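Local coordinates for protein leucyl-trna synthetase (Plasmodium falciparum, PDB 5FOC) that forms the editing domain of a cytosolic leucyl-tRNA synthetase, which charges tRNA(Leu) with leucine and probably removes wrongly attached amino acids from it, at residues A[144-156]-A[191-203]. The protein carries 2 engineered substitutions. Numbering follows the deposited sequence.
Sequences NEYYYLTLGFDKQ and YNLAYQGIIPLLK
Phe153 and Gly152, where strand 146-152 runs out, meet the loop that follows helix 190-195, an example of a Schellman motif feeding straight into a tertiary contact. Gly197 leaves helical geometry with positive phi, while Gly197 N bonds back to Ala194 O and Ile198 N to Leu193 O, completing the motif. The carbonyl of Ile198 accepts Phe153 N at 2.9 Å in a nearly straight bond, 164° at the hydrogen. Gly152 lies closely against this junction, its CA 3.4 Å from Ile198 O. With CG anti to its carbonyl carbon (chi1 -56°), the Phe153 ring lies obliquely along the loop: CD2 comes 3.4 Å from Gly197 O, and CE2 reaches 4.0 Å from Pro200 CD. Deeper in, the methyl Thr150 CG2 touches both CG2 and CD1 of Ile199, each at 4.0 Å, while Thr150 OG1 is hydrogen-bonded to Phe213 O. At the more open end Gln156, extended beyond CG, points NE2 at Gln196 OE1, 3.0 Å away, but this bond is doubtful: Gln196 has two conformers, and the same NE2 makes a short, badly angled contact of 2.6 Å with Gln196 O that is no hydrogen bond. Strand 146-152 runs antiparallel between strands 181-185 and 216-219; Ile198 packs on Tyr183 of the former, and Leu151 and Pro200 both rest on Ile175 of helix 172-178.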
ATOM      1  N   ASN A 144      -0.539  13.748  -2.936  1.00 23.80           N
ATOM      2  CA  ASN A 144      -0.014  14.766  -3.814  1.00 25.50           C
ATOM      3  C   ASN A 144       0.876  14.244  -4.933  1.00 24.18           C
ATOM      4  O   ASN A 144       1.384  15.040  -5.725  1.00 28.94           O
ATOM      5  CB  ASN A 144       0.746  15.784  -2.934  1.00 27.92           C
ATOM      6  CG  ASN A 144      -0.208  16.543  -2.016  1.00 31.66           C
ATOM      7  OD1 ASN A 144      -1.288  16.900  -2.437  1.00 34.25           O
ATOM      8  ND2 ASN A 144       0.173  16.770  -0.784  1.00 35.13           N
ATOM      9  N   GLU A 145       1.103  12.932  -4.973  1.00 24.15           N
ATOM     10  CA  GLU A 145       2.050  12.315  -5.911  1.00 23.56           C
ATOM     11  C   GLU A 145       1.312  11.351  -6.827  1.00 21.44           C
ATOM     12  O   GLU A 145       0.243  10.794  -6.466  1.00 23.29           O
ATOM     13  CB  GLU A 145       3.141  11.571  -5.142  1.00 25.70           C
ATOM     14  CG  GLU A 145       3.905  12.460  -4.163  1.00 25.74           C
ATOM     15  CD  GLU A 145       4.830  13.475  -4.796  1.00 31.99           C
ATOM     16  OE1 GLU A 145       5.122  13.419  -6.000  1.00 32.76           O
ATOM     17  OE2 GLU A 145       5.278  14.365  -4.050  1.00 38.87           O
ATOM     18  N   TYR A 146       1.872  11.161  -7.998  1.00 23.61           N
ATOM     19  CA  TYR A 146       1.404  10.203  -8.966  1.00 26.27           C
ATOM     20  C   TYR A 146       1.730   8.752  -8.633  1.00 22.31           C
ATOM     21  O   TYR A 146       2.816   8.401  -8.193  1.00 25.44           O
ATOM     22  CB  TYR A 146       1.974  10.525 -10.333  1.00 27.14           C
ATOM     23  CG  TYR A 146       1.344  11.709 -10.994  1.00 29.19           C
ATOM     24  CD1 TYR A 146       0.041  11.624 -11.465  1.00 23.73           C
ATOM     25  CD2 TYR A 146       2.031  12.886 -11.211  1.00 31.93           C
ATOM     26  CE1 TYR A 146      -0.559  12.703 -12.077  1.00 30.79           C
ATOM     27  CE2 TYR A 146       1.449  13.970 -11.846  1.00 29.21           C
ATOM     28  CZ  TYR A 146       0.130  13.845 -12.290  1.00 33.16           C
ATOM     29  OH  TYR A 146      -0.431  14.904 -12.922  1.00 45.74           O
ATOM     30  N   TYR A 147       0.763   7.881  -8.871  1.00 22.34           N
ATOM     31  CA  TYR A 147       0.984   6.449  -8.791  1.00 23.34           C
ATOM     32  C   TYR A 147       0.751   5.828 -10.147  1.00 20.36           C
ATOM     33  O   TYR A 147      -0.109   6.291 -10.914  1.00 24.40           O
ATOM     34  CB  TYR A 147       0.142   5.799  -7.676  1.00 23.11           C
ATOM     35  CG  TYR A 147       0.629   6.200  -6.314  1.00 19.62           C
ATOM     36  CD1 TYR A 147       0.273   7.425  -5.756  1.00 19.60           C
ATOM     37  CD2 TYR A 147       1.545   5.397  -5.613  1.00 19.76           C
ATOM     38  CE1 TYR A 147       0.753   7.818  -4.522  1.00 19.86           C
ATOM     39  CE2 TYR A 147       1.984   5.763  -4.368  1.00 18.65           C
ATOM     40  CZ  TYR A 147       1.631   6.980  -3.832  1.00 19.00           C
ATOM     41  OH  TYR A 147       2.128   7.379  -2.611  1.00 21.39           O
ATOM     42  N   TYR A 148       1.460   4.745 -10.424  1.00 19.70           N
ATOM     43  CA  TYR A 148       1.417   4.070 -11.694  1.00 18.16           C
ATOM     44  C   TYR A 148       0.667   2.747 -11.580  1.00 18.46           C
ATOM     45  O   TYR A 148       0.723   2.075 -10.593  1.00 20.10           O
ATOM     46  CB  TYR A 148       2.876   3.824 -12.210  1.00 19.86           C
ATOM     47  CG  TYR A 148       3.514   5.112 -12.645  1.00 21.16           C
ATOM     48  CD1 TYR A 148       3.914   6.065 -11.695  1.00 22.86           C
ATOM     49  CD2 TYR A 148       3.736   5.396 -13.990  1.00 25.70           C
ATOM     50  CE1 TYR A 148       4.517   7.260 -12.079  1.00 30.19           C
ATOM     51  CE2 TYR A 148       4.378   6.578 -14.383  1.00 30.49           C
ATOM     52  CZ  TYR A 148       4.750   7.506 -13.424  1.00 30.95           C
ATOM     53  OH  TYR A 148       5.364   8.690 -13.783  1.00 47.49           O
ATOM     54  N   LEU A 149      -0.058   2.420 -12.656  1.00 19.83           N
ATOM     55  CA  LEU A 149      -0.764   1.142 -12.762  1.00 18.44           C
ATOM     56  C   LEU A 149      -0.038   0.347 -13.844  1.00 19.03           C
ATOM     57  O   LEU A 149       0.124   0.843 -14.952  1.00 20.51           O
ATOM     58  CB  LEU A 149      -2.262   1.335 -13.195  1.00 17.30           C
ATOM     59  CG  LEU A 149      -3.152   1.801 -12.057  1.00 17.07           C
ATOM     60  CD1 LEU A 149      -2.821   3.150 -11.478  1.00 19.96           C
ATOM     61  CD2 LEU A 149      -4.556   1.832 -12.645  1.00 19.07           C
ATOM     62  N   THR A 150       0.334  -0.893 -13.504  1.00 17.87           N
ATOM     63  CA  THR A 150       1.061  -1.794 -14.383  1.00 19.14           C
ATOM     64  C   THR A 150       0.733  -3.264 -14.050  1.00 20.42           C
ATOM     65  O   THR A 150       0.448  -3.617 -12.878  1.00 26.33           O
ATOM     66  CB  THR A 150       2.591  -1.567 -14.274  1.00 20.38           C
ATOM     67  OG1 THR A 150       3.183  -2.164 -15.413  1.00 24.95           O
ATOM     68  CG2 THR A 150       3.135  -2.162 -13.035  1.00 21.43           C
ATOM     69  N   LEU A 151       0.754  -4.103 -15.071  1.00 20.19           N
ATOM     70  CA  LEU A 151       0.389  -5.501 -14.944  1.00 20.63           C
ATOM     71  C   LEU A 151       1.569  -6.328 -14.446  1.00 18.24           C
ATOM     72  O   LEU A 151       2.720  -6.035 -14.852  1.00 22.64           O
ATOM     73  CB  LEU A 151      -0.120  -6.039 -16.288  1.00 21.36           C
ATOM     74  CG  LEU A 151      -1.544  -5.620 -16.783  1.00 22.15           C
ATOM     75  CD1 LEU A 151      -1.694  -5.905 -18.257  1.00 23.98           C
ATOM     76  CD2 LEU A 151      -2.523  -6.401 -15.939  1.00 24.65           C
ATOM     77  N   GLY A 152       1.350  -7.276 -13.560  1.00 21.58           N
ATOM     78  CA  GLY A 152       2.457  -8.098 -13.064  1.00 19.96           C
ATOM     79  C   GLY A 152       2.003  -9.463 -12.644  1.00 21.15           C
ATOM     80  O   GLY A 152       0.788  -9.818 -12.735  1.00 22.81           O
ATOM     81  N   PHE A 153       2.961 -10.205 -12.136  1.00 22.32           N
ATOM     82  CA  PHE A 153       2.782 -11.594 -11.810  1.00 24.44           C
ATOM     83  C   PHE A 153       2.334 -11.774 -10.371  1.00 23.83           C
ATOM     84  O   PHE A 153       2.689 -10.984  -9.476  1.00 25.06           O
ATOM     85  CB  PHE A 153       4.106 -12.335 -11.995  1.00 25.59           C
ATOM     86  CG  PHE A 153       4.703 -12.197 -13.387  1.00 26.76           C
ATOM     87  CD1 PHE A 153       4.138 -12.892 -14.448  1.00 28.09           C
ATOM     88  CD2 PHE A 153       5.801 -11.382 -13.631  1.00 28.16           C
ATOM     89  CE1 PHE A 153       4.615 -12.784 -15.727  1.00 25.64           C
ATOM     90  CE2 PHE A 153       6.330 -11.288 -14.926  1.00 27.48           C
ATOM     91  CZ  PHE A 153       5.733 -11.982 -15.977  1.00 26.66           C
ATOM     92  N   ASP A 154       1.587 -12.860 -10.157  1.00 25.00           N
ATOM     93  CA  ASP A 154       1.088 -13.206  -8.832  1.00 28.40           C
ATOM     94  C   ASP A 154       2.161 -13.837  -7.977  1.00 30.77           C
ATOM     95  O   ASP A 154       2.108 -13.718  -6.753  1.00 32.74           O
ATOM     96  CB  ASP A 154      -0.133 -14.141  -8.922  1.00 30.99           C
ATOM     97  CG  ASP A 154      -0.939 -14.175  -7.628  1.00 35.52           C
ATOM     98  OD1 ASP A 154      -1.428 -13.100  -7.185  1.00 31.24           O
ATOM     99  OD2 ASP A 154      -1.067 -15.279  -7.051  1.00 43.94           O
ATOM    100  N   LYS A 155       3.106 -14.513  -8.640  1.00 35.64           N
ATOM    101  CA  LYS A 155       4.256 -15.171  -8.027  1.00 40.62           C
ATOM    102  C   LYS A 155       5.505 -14.691  -8.759  1.00 41.69           C
ATOM    103  O   LYS A 155       5.465 -14.523  -9.969  1.00 37.96           O
ATOM    104  CB  LYS A 155       4.096 -16.679  -8.206  1.00 50.62           C
ATOM    105  CG  LYS A 155       5.149 -17.506  -7.508  1.00 53.07           C
ATOM    106  CD  LYS A 155       4.700 -18.947  -7.317  1.00 56.80           C
ATOM    107  CE  LYS A 155       4.484 -19.651  -8.638  1.00 55.77           C
ATOM    108  NZ  LYS A 155       4.534 -21.115  -8.427  1.00 58.75           N
ATOM    109  N   GLN A 156       6.603 -14.463  -8.039  1.00 42.29           N
ATOM    110  CA  GLN A 156       7.788 -13.843  -8.642  1.00 44.07           C
ATOM    111  C   GLN A 156       8.749 -14.889  -9.157  1.00 55.37           C
ATOM    112  O   GLN A 156       8.322 -15.756  -9.922  1.00 61.06           O
ATOM    113  CB  GLN A 156       8.459 -12.847  -7.693  1.00 48.48           C
ATOM    114  CG  GLN A 156       9.468 -13.378  -6.693  1.00 53.84           C
ATOM    115  CD  GLN A 156      10.089 -12.243  -5.891  1.00 56.06           C
ATOM    116  OE1 GLN A 156       9.510 -11.775  -4.923  1.00 63.83           O
ATOM    117  NE2 GLN A 156      11.288 -11.802  -6.287  1.00 67.56           N
ATOM    118  N   TYR A 191      11.415  -0.249 -11.807  1.00 24.75           N
ATOM    119  CA  TYR A 191      12.423  -1.093 -12.347  1.00 25.22           C
ATOM    120  C   TYR A 191      12.916  -2.104 -11.318  1.00 26.00           C
ATOM    121  O   TYR A 191      13.316  -3.197 -11.707  1.00 31.52           O
ATOM    122  CB  TYR A 191      13.532  -0.266 -12.913  1.00 25.92           C
ATOM    123  CG  TYR A 191      13.178   0.611 -14.052  1.00 28.23           C
ATOM    124  CD1 TYR A 191      12.680   0.080 -15.223  1.00 35.84           C
ATOM    125  CD2 TYR A 191      13.452   1.977 -14.023  1.00 37.65           C
ATOM    126  CE1 TYR A 191      12.375   0.888 -16.315  1.00 37.17           C
ATOM    127  CE2 TYR A 191      13.165   2.798 -15.113  1.00 40.33           C
ATOM    128  CZ  TYR A 191      12.627   2.242 -16.260  1.00 40.17           C
ATOM    129  OH  TYR A 191      12.328   3.024 -17.357  1.00 50.03           O
ATOM    130  N   ASN A 192      12.862  -1.742 -10.036  1.00 27.09           N
ATOM    131  CA  ASN A 192      13.149  -2.681  -8.930  1.00 29.72           C
ATOM    132  C   ASN A 192      12.187  -3.855  -8.959  1.00 24.15           C
ATOM    133  O   ASN A 192      12.520  -5.000  -8.822  1.00 27.34           O
ATOM    134  CB  ASN A 192      13.108  -1.965  -7.568  1.00 30.86           C
ATOM    135  CG  ASN A 192      14.110  -0.794  -7.463  1.00 39.14           C
ATOM    136  OD1 ASN A 192      13.725   0.378  -7.189  1.00 47.94           O
ATOM    137  ND2 ASN A 192      15.379  -1.092  -7.672  1.00 27.18           N
ATOM    138  N   LEU A 193      10.903  -3.536  -9.160  1.00 25.03           N
ATOM    139  CA  LEU A 193       9.951  -4.627  -9.301  1.00 23.48           C
ATOM    140  C   LEU A 193      10.263  -5.557 -10.488  1.00 24.42           C
ATOM    141  O   LEU A 193      10.174  -6.785 -10.357  1.00 26.16           O
ATOM    142  CB  LEU A 193       8.525  -4.082  -9.426  1.00 20.51           C
ATOM    143  CG  LEU A 193       7.941  -3.374  -8.194  1.00 21.66           C
ATOM    144  CD1 LEU A 193       6.653  -2.614  -8.565  1.00 20.58           C
ATOM    145  CD2 LEU A 193       7.754  -4.340  -7.039  1.00 21.72           C
ATOM    146  N   ALA A 194      10.614  -4.977 -11.628  1.00 24.46           N
ATOM    147  CA  ALA A 194      10.977  -5.785 -12.784  1.00 26.10           C
ATOM    148  C   ALA A 194      12.215  -6.668 -12.499  1.00 28.01           C
ATOM    149  O   ALA A 194      12.202  -7.881 -12.810  1.00 31.18           O
ATOM    150  CB  ALA A 194      11.174  -4.905 -13.997  1.00 30.53           C
ATOM    151  N   TYR A 195      13.210  -6.087 -11.792  1.00 27.78           N
ATOM    152  CA  TYR A 195      14.441  -6.828 -11.499  1.00 31.41           C
ATOM    153  C   TYR A 195      14.080  -8.023 -10.599  1.00 32.73           C
ATOM    154  O   TYR A 195      14.575  -9.115 -10.793  1.00 38.71           O
ATOM    155  CB  TYR A 195      15.537  -5.949 -10.839  1.00 30.25           C
ATOM    156  CG  TYR A 195      16.815  -6.724 -10.533  1.00 33.47           C
ATOM    157  CD1 TYR A 195      17.583  -7.247 -11.556  1.00 38.92           C
ATOM    158  CD2 TYR A 195      17.187  -7.029  -9.198  1.00 40.63           C
ATOM    159  CE1 TYR A 195      18.731  -7.990 -11.282  1.00 50.29           C
ATOM    160  CE2 TYR A 195      18.342  -7.759  -8.909  1.00 48.41           C
ATOM    161  CZ  TYR A 195      19.102  -8.240  -9.952  1.00 51.67           C
ATOM    162  OH  TYR A 195      20.219  -8.966  -9.662  1.00 65.00           O
ATOM    163  N   GLN A 196      13.140  -7.824  -9.679  1.00 27.59           N
ATOM    164  CA  GLN A 196      12.626  -8.845  -8.732  0.50 29.62           C
ATOM    165  C   GLN A 196      11.719  -9.876  -9.398  1.00 26.50           C
ATOM    166  O   GLN A 196      11.259 -10.815  -8.733  1.00 38.17           O
ATOM    167  CB  GLN A 196      11.786  -8.210  -7.576  0.50 29.00           C
ATOM    168  CG  GLN A 196      12.539  -7.676  -6.361  0.50 30.80           C
ATOM    169  CD  GLN A 196      13.505  -8.681  -5.741  0.50 32.94           C
ATOM    170  OE1 GLN A 196      13.101  -9.722  -5.208  0.50 35.06           O
ATOM    171  NE2 GLN A 196      14.796  -8.355  -5.787  0.50 34.62           N
ATOM    172  N   GLY A 197      11.401  -9.706 -10.674  1.00 30.59           N
ATOM    173  CA  GLY A 197      10.445 -10.616 -11.351  1.00 27.08           C
ATOM    174  C   GLY A 197       8.985 -10.462 -11.010  1.00 27.37           C
ATOM    175  O   GLY A 197       8.196 -11.383 -11.260  1.00 31.43           O
ATOM    176  N   ILE A 198       8.623  -9.316 -10.444  1.00 24.18           N
ATOM    177  CA  ILE A 198       7.233  -9.037 -10.044  1.00 22.42           C
ATOM    178  C   ILE A 198       6.453  -8.436 -11.204  1.00 22.60           C
ATOM    179  O   ILE A 198       5.258  -8.692 -11.319  1.00 24.31           O
ATOM    180  CB  ILE A 198       7.186  -8.120  -8.801  1.00 22.97           C
ATOM    181  CG1 ILE A 198       7.953  -8.813  -7.656  1.00 27.35           C
ATOM    182  CG2 ILE A 198       5.722  -7.783  -8.416  1.00 23.13           C
ATOM    183  CD1 ILE A 198       8.241  -7.963  -6.439  1.00 29.43           C
ATOM    184  N   ILE A 199       7.075  -7.612 -12.032  1.00 22.13           N
ATOM    185  CA  ILE A 199       6.443  -7.109 -13.252  1.00 22.42           C
ATOM    186  C   ILE A 199       7.365  -7.361 -14.431  1.00 21.17           C
ATOM    187  O   ILE A 199       8.582  -7.494 -14.199  1.00 26.84           O
ATOM    188  CB  ILE A 199       6.081  -5.617 -13.149  1.00 21.03           C
ATOM    189  CG1 ILE A 199       7.331  -4.707 -13.200  1.00 21.70           C
ATOM    190  CG2 ILE A 199       5.264  -5.338 -11.878  1.00 20.09           C
ATOM    191  CD1 ILE A 199       7.006  -3.228 -13.231  1.00 22.24           C
ATOM    192  N   PRO A 200       6.855  -7.415 -15.653  1.00 21.66           N
ATOM    193  CA  PRO A 200       7.649  -7.554 -16.843  1.00 23.62           C
ATOM    194  C   PRO A 200       8.090  -6.218 -17.388  1.00 24.02           C
ATOM    195  O   PRO A 200       7.588  -5.172 -16.981  1.00 24.62           O
ATOM    196  CB  PRO A 200       6.705  -8.199 -17.824  1.00 20.60           C
ATOM    197  CG  PRO A 200       5.383  -7.666 -17.420  1.00 20.92           C
ATOM    198  CD  PRO A 200       5.398  -7.529 -15.946  1.00 20.10           C
ATOM    199  N   LEU A 201       9.072  -6.295 -18.279  1.00 25.10           N
ATOM    200  CA  LEU A 201       9.478  -5.181 -19.162  1.00 25.07           C
ATOM    201  C   LEU A 201       8.799  -5.377 -20.513  1.00 27.48           C
ATOM    202  O   LEU A 201       8.573  -6.492 -20.927  1.00 29.87           O
ATOM    203  CB  LEU A 201      10.998  -5.133 -19.320  1.00 25.80           C
ATOM    204  CG  LEU A 201      11.877  -4.765 -18.138  1.00 26.62           C
ATOM    205  CD1 LEU A 201      13.357  -4.877 -18.513  1.00 28.47           C
ATOM    206  CD2 LEU A 201      11.482  -3.355 -17.693  1.00 35.05           C
ATOM    207  N   LEU A 202       8.465  -4.277 -21.172  1.00 25.32           N
ATOM    208  CA  LEU A 202       7.766  -4.250 -22.432  1.00 31.52           C
ATOM    209  C   LEU A 202       8.773  -4.178 -23.579  1.00 31.31           C
ATOM    210  O   LEU A 202       9.770  -3.479 -23.490  1.00 32.24           O
ATOM    211  CB  LEU A 202       6.823  -3.042 -22.458  1.00 31.59           C
ATOM    212  CG  LEU A 202       6.077  -2.653 -23.720  1.00 31.53           C
ATOM    213  CD1 LEU A 202       4.978  -3.633 -24.053  1.00 35.54           C
ATOM    214  CD2 LEU A 202       5.551  -1.224 -23.608  1.00 38.07           C
ATOM    215  N   LYS A 203       8.554  -4.933 -24.654  1.00 36.75           N
ATOM    216  CA  LYS A 203       9.346  -4.744 -25.910  1.00 40.58           C
ATOM    217  C   LYS A 203       8.427  -4.303 -27.043  1.00 44.97           C
ATOM    218  O   LYS A 203       7.191  -4.492 -26.936  1.00 51.58           O
ATOM    219  CB  LYS A 203      10.101  -6.010 -26.291  1.00 50.39           C
ATOM    220  CG  LYS A 203       9.245  -7.203 -26.683  1.00 48.97           C
ATOM    221  CD  LYS A 203      10.137  -8.345 -27.160  1.00 53.18           C
ATOM    222  CE  LYS A 203       9.379  -9.660 -27.150  1.00 58.74           C
ATOM    223  NZ  LYS A 203      10.146 -10.782 -27.760  1.00 63.75           N
TER